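Ketosynthase (PDB 6KXD) probably forms one half of a ketosynthase/chain length factor pair that extends and limits polyketide chains in ishigamide biosynthesis. Local coordinates at residues A251-V259 with A271-V282. Residues are numbered along the deposited sequence; the frame is centred on the assembly and turned at random.
Sequences AVLSVETRV and ACARRALRRAGV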
# COMPACT_ATOMS: atom_id res chain seq x y z
N ALA B 251 2.58 17.14 -18.18
CA ALA B 251 2.57 17.70 -16.84
C ALA B 251 1.33 17.15 -16.15
O ALA B 251 0.29 17.10 -16.76
CB ALA B 251 2.53 19.19 -16.85
N VAL B 252 1.52 16.70 -14.91
CA VAL B 252 0.43 16.25 -14.09
C VAL B 252 -0.14 17.47 -13.35
O VAL B 252 0.44 17.97 -12.41
CB VAL B 252 0.85 15.16 -13.09
CG1 VAL B 252 -0.33 14.74 -12.26
CG2 VAL B 252 1.49 13.96 -13.77
N LEU B 253 -1.29 17.97 -13.84
CA LEU B 253 -1.90 19.16 -13.34
C LEU B 253 -2.73 18.87 -12.08
O LEU B 253 -2.86 19.70 -11.21
CB LEU B 253 -2.79 19.74 -14.44
CG LEU B 253 -2.06 20.17 -15.71
CD1 LEU B 253 -2.97 21.07 -16.52
CD2 LEU B 253 -0.76 20.89 -15.40
N SER B 254 -3.41 17.74 -12.05
CA SER B 254 -4.18 17.40 -10.89
C SER B 254 -4.48 15.89 -10.91
O SER B 254 -4.53 15.25 -11.95
CB SER B 254 -5.46 18.15 -10.83
OG SER B 254 -6.25 17.76 -11.92
N VAL B 255 -4.63 15.38 -9.71
CA VAL B 255 -5.14 14.04 -9.47
C VAL B 255 -6.11 14.16 -8.32
O VAL B 255 -5.78 14.65 -7.24
CB VAL B 255 -4.02 13.04 -9.14
CG1 VAL B 255 -4.60 11.67 -8.81
CG2 VAL B 255 -3.01 12.94 -10.24
N GLU B 256 -7.35 13.75 -8.59
CA GLU B 256 -8.37 13.85 -7.63
C GLU B 256 -9.01 12.47 -7.49
O GLU B 256 -9.01 11.66 -8.43
CB GLU B 256 -9.40 14.91 -8.03
CG GLU B 256 -8.88 16.34 -7.94
CD GLU B 256 -8.46 16.82 -6.55
OE1 GLU B 256 -7.39 17.44 -6.43
OE2 GLU B 256 -9.23 16.57 -5.60
N THR B 257 -9.53 12.25 -6.30
CA THR B 257 -10.11 10.98 -5.95
C THR B 257 -11.35 11.21 -5.11
O THR B 257 -11.49 12.22 -4.42
CB THR B 257 -9.17 10.12 -5.11
OG1 THR B 257 -8.89 10.89 -3.95
CG2 THR B 257 -7.86 9.75 -5.77
N ARG B 258 -12.23 10.21 -5.18
CA ARG B 258 -13.41 10.18 -4.39
C ARG B 258 -13.73 8.72 -4.08
O ARG B 258 -13.22 7.82 -4.73
CB ARG B 258 -14.56 10.80 -5.17
CG ARG B 258 -14.52 12.32 -5.20
CD ARG B 258 -15.78 12.80 -5.87
NE ARG B 258 -17.01 12.49 -5.17
CZ ARG B 258 -17.60 13.32 -4.31
NH1 ARG B 258 -16.92 14.33 -3.80
NH2 ARG B 258 -18.87 13.13 -3.97
N VAL B 259 -14.58 8.52 -3.07
CA VAL B 259 -15.13 7.25 -2.85
C VAL B 259 -16.62 7.34 -3.14
O VAL B 259 -17.26 8.28 -2.68
CB VAL B 259 -14.83 6.70 -1.44
CG1 VAL B 259 -15.54 5.36 -1.20
CG2 VAL B 259 -13.34 6.60 -1.18
N ALA B 271 -18.19 14.26 -10.26
CA ALA B 271 -17.73 15.15 -9.24
C ALA B 271 -16.21 15.14 -9.20
O ALA B 271 -15.58 16.17 -9.06
CB ALA B 271 -18.29 14.79 -7.88
N CYS B 272 -15.63 13.94 -9.31
CA CYS B 272 -14.22 13.79 -9.28
C CYS B 272 -13.54 14.53 -10.44
O CYS B 272 -12.58 15.25 -10.24
CB CYS B 272 -13.88 12.31 -9.33
SG CYS B 272 -12.18 12.02 -8.80
N ALA B 273 -14.08 14.35 -11.65
CA ALA B 273 -13.54 14.94 -12.88
C ALA B 273 -13.66 16.47 -12.79
O ALA B 273 -12.73 17.20 -13.06
CB ALA B 273 -14.24 14.40 -14.08
N ARG B 274 -14.81 16.94 -12.32
CA ARG B 274 -15.01 18.41 -12.27
C ARG B 274 -14.03 19.05 -11.30
O ARG B 274 -13.43 20.10 -11.60
CB ARG B 274 -16.44 18.77 -11.89
CG ARG B 274 -17.38 18.56 -13.05
CD ARG B 274 -18.74 19.21 -12.83
NE ARG B 274 -19.62 18.76 -13.90
CZ ARG B 274 -19.56 19.15 -15.17
NH1 ARG B 274 -18.84 20.19 -15.55
NH2 ARG B 274 -20.27 18.49 -16.07
N ARG B 275 -13.79 18.38 -10.16
CA ARG B 275 -12.83 18.83 -9.21
C ARG B 275 -11.43 18.78 -9.84
O ARG B 275 -10.70 19.73 -9.69
CB ARG B 275 -12.84 18.01 -7.91
CG ARG B 275 -12.05 18.63 -6.77
CD ARG B 275 -12.31 17.93 -5.43
NE ARG B 275 -12.74 18.83 -4.36
CZ ARG B 275 -14.01 19.18 -4.10
NH1 ARG B 275 -15.01 18.70 -4.83
NH2 ARG B 275 -14.29 20.00 -3.10
N ALA B 276 -11.09 17.69 -10.53
CA ALA B 276 -9.76 17.58 -11.14
C ALA B 276 -9.55 18.70 -12.17
O ALA B 276 -8.48 19.33 -12.28
CB ALA B 276 -9.58 16.22 -11.74
N LEU B 277 -10.58 18.97 -12.95
CA LEU B 277 -10.47 20.02 -13.97
C LEU B 277 -10.34 21.40 -13.32
O LEU B 277 -9.44 22.19 -13.68
CB LEU B 277 -11.67 19.92 -14.89
CG LEU B 277 -11.67 18.74 -15.86
CD1 LEU B 277 -13.06 18.56 -16.45
CD2 LEU B 277 -10.65 18.90 -16.98
N ARG B 278 -11.18 21.68 -12.33
CA ARG B 278 -11.07 22.94 -11.57
C ARG B 278 -9.64 23.09 -11.04
O ARG B 278 -8.95 24.12 -11.28
CB ARG B 278 -12.12 22.98 -10.46
CG ARG B 278 -11.93 24.12 -9.46
CD ARG B 278 -13.18 24.45 -8.65
NE ARG B 278 -14.00 23.29 -8.36
CZ ARG B 278 -13.99 22.60 -7.21
NH1 ARG B 278 -13.13 22.91 -6.26
NH2 ARG B 278 -14.84 21.60 -7.04
N ARG B 279 -9.14 22.06 -10.36
CA ARG B 279 -7.83 22.15 -9.69
C ARG B 279 -6.69 22.29 -10.71
O ARG B 279 -5.67 22.88 -10.42
CB ARG B 279 -7.63 20.97 -8.74
CG ARG B 279 -8.48 21.08 -7.48
CD ARG B 279 -7.88 20.38 -6.27
NE ARG B 279 -7.27 21.28 -5.30
CZ ARG B 279 -6.41 20.89 -4.35
NH1 ARG B 279 -5.94 19.66 -4.34
NH2 ARG B 279 -6.04 21.74 -3.40
N ALA B 280 -6.86 21.74 -11.90
CA ALA B 280 -5.93 21.90 -12.97
C ALA B 280 -6.03 23.31 -13.59
O ALA B 280 -5.15 23.70 -14.37
CB ALA B 280 -6.20 20.85 -14.01
N GLY B 281 -7.12 24.02 -13.30
CA GLY B 281 -7.41 25.35 -13.87
C GLY B 281 -7.80 25.26 -15.33
O GLY B 281 -7.49 26.15 -16.13
N VAL B 282 -8.48 24.18 -15.71
CA VAL B 282 -8.90 24.07 -17.07
C VAL B 282 -10.39 23.79 -17.12
O VAL B 282 -10.99 23.31 -16.18
CB VAL B 282 -8.09 23.04 -17.88
CG1 VAL B 282 -6.60 23.33 -17.79
CG2 VAL B 282 -8.41 21.62 -17.47
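Glu256 leans from strand 251-259 over helix 271-280, its CG resting 3.5 Å from Ala276 CA. The chain bends at chi2 (-63°), which brings the carboxylate between Arg275 and Arg279. Glu256 OE1 accepts a long, weak hydrogen bond from the edge of the Arg279 guanidinium (NH1, 3.4 Å, N-H...O angle 166°), part of a salt bridge, the two planes almost perpendicular. Glu256 OE2 lies 3.4 Å from Arg275 CD. Replacing Glu256 by an alanine is likely to leave Arg279 without this carboxylate partner and to open a gap over the helix backbone at Ala276. Two residues earlier in the strand, Ser254 OG, turned between its own backbone N and carbonyl carbon (chi1 65°), donates to Ala276 O at 2.8 Å; Ala280 N reaches the same oxygen from the opposite face of its plane. Leu253 CB packs on Ala280 CB, 3.6 Å away, beside the Schellman motif at Gly281. At the other end Cys272 SG sits 3.2 Å from Glu256 O, and Ala271 CB lies over the rim of one face of the Arg258 guanidinium. Leu253 and Ser254 form a classic beta bulge opposite Val370, so both consecutive side chains face the helix, while Val255 packs on helix 180-193 behind: outer helix, sheet and inner helix, as in the five-layered alpha-beta-alpha-beta-alpha thiolase fold.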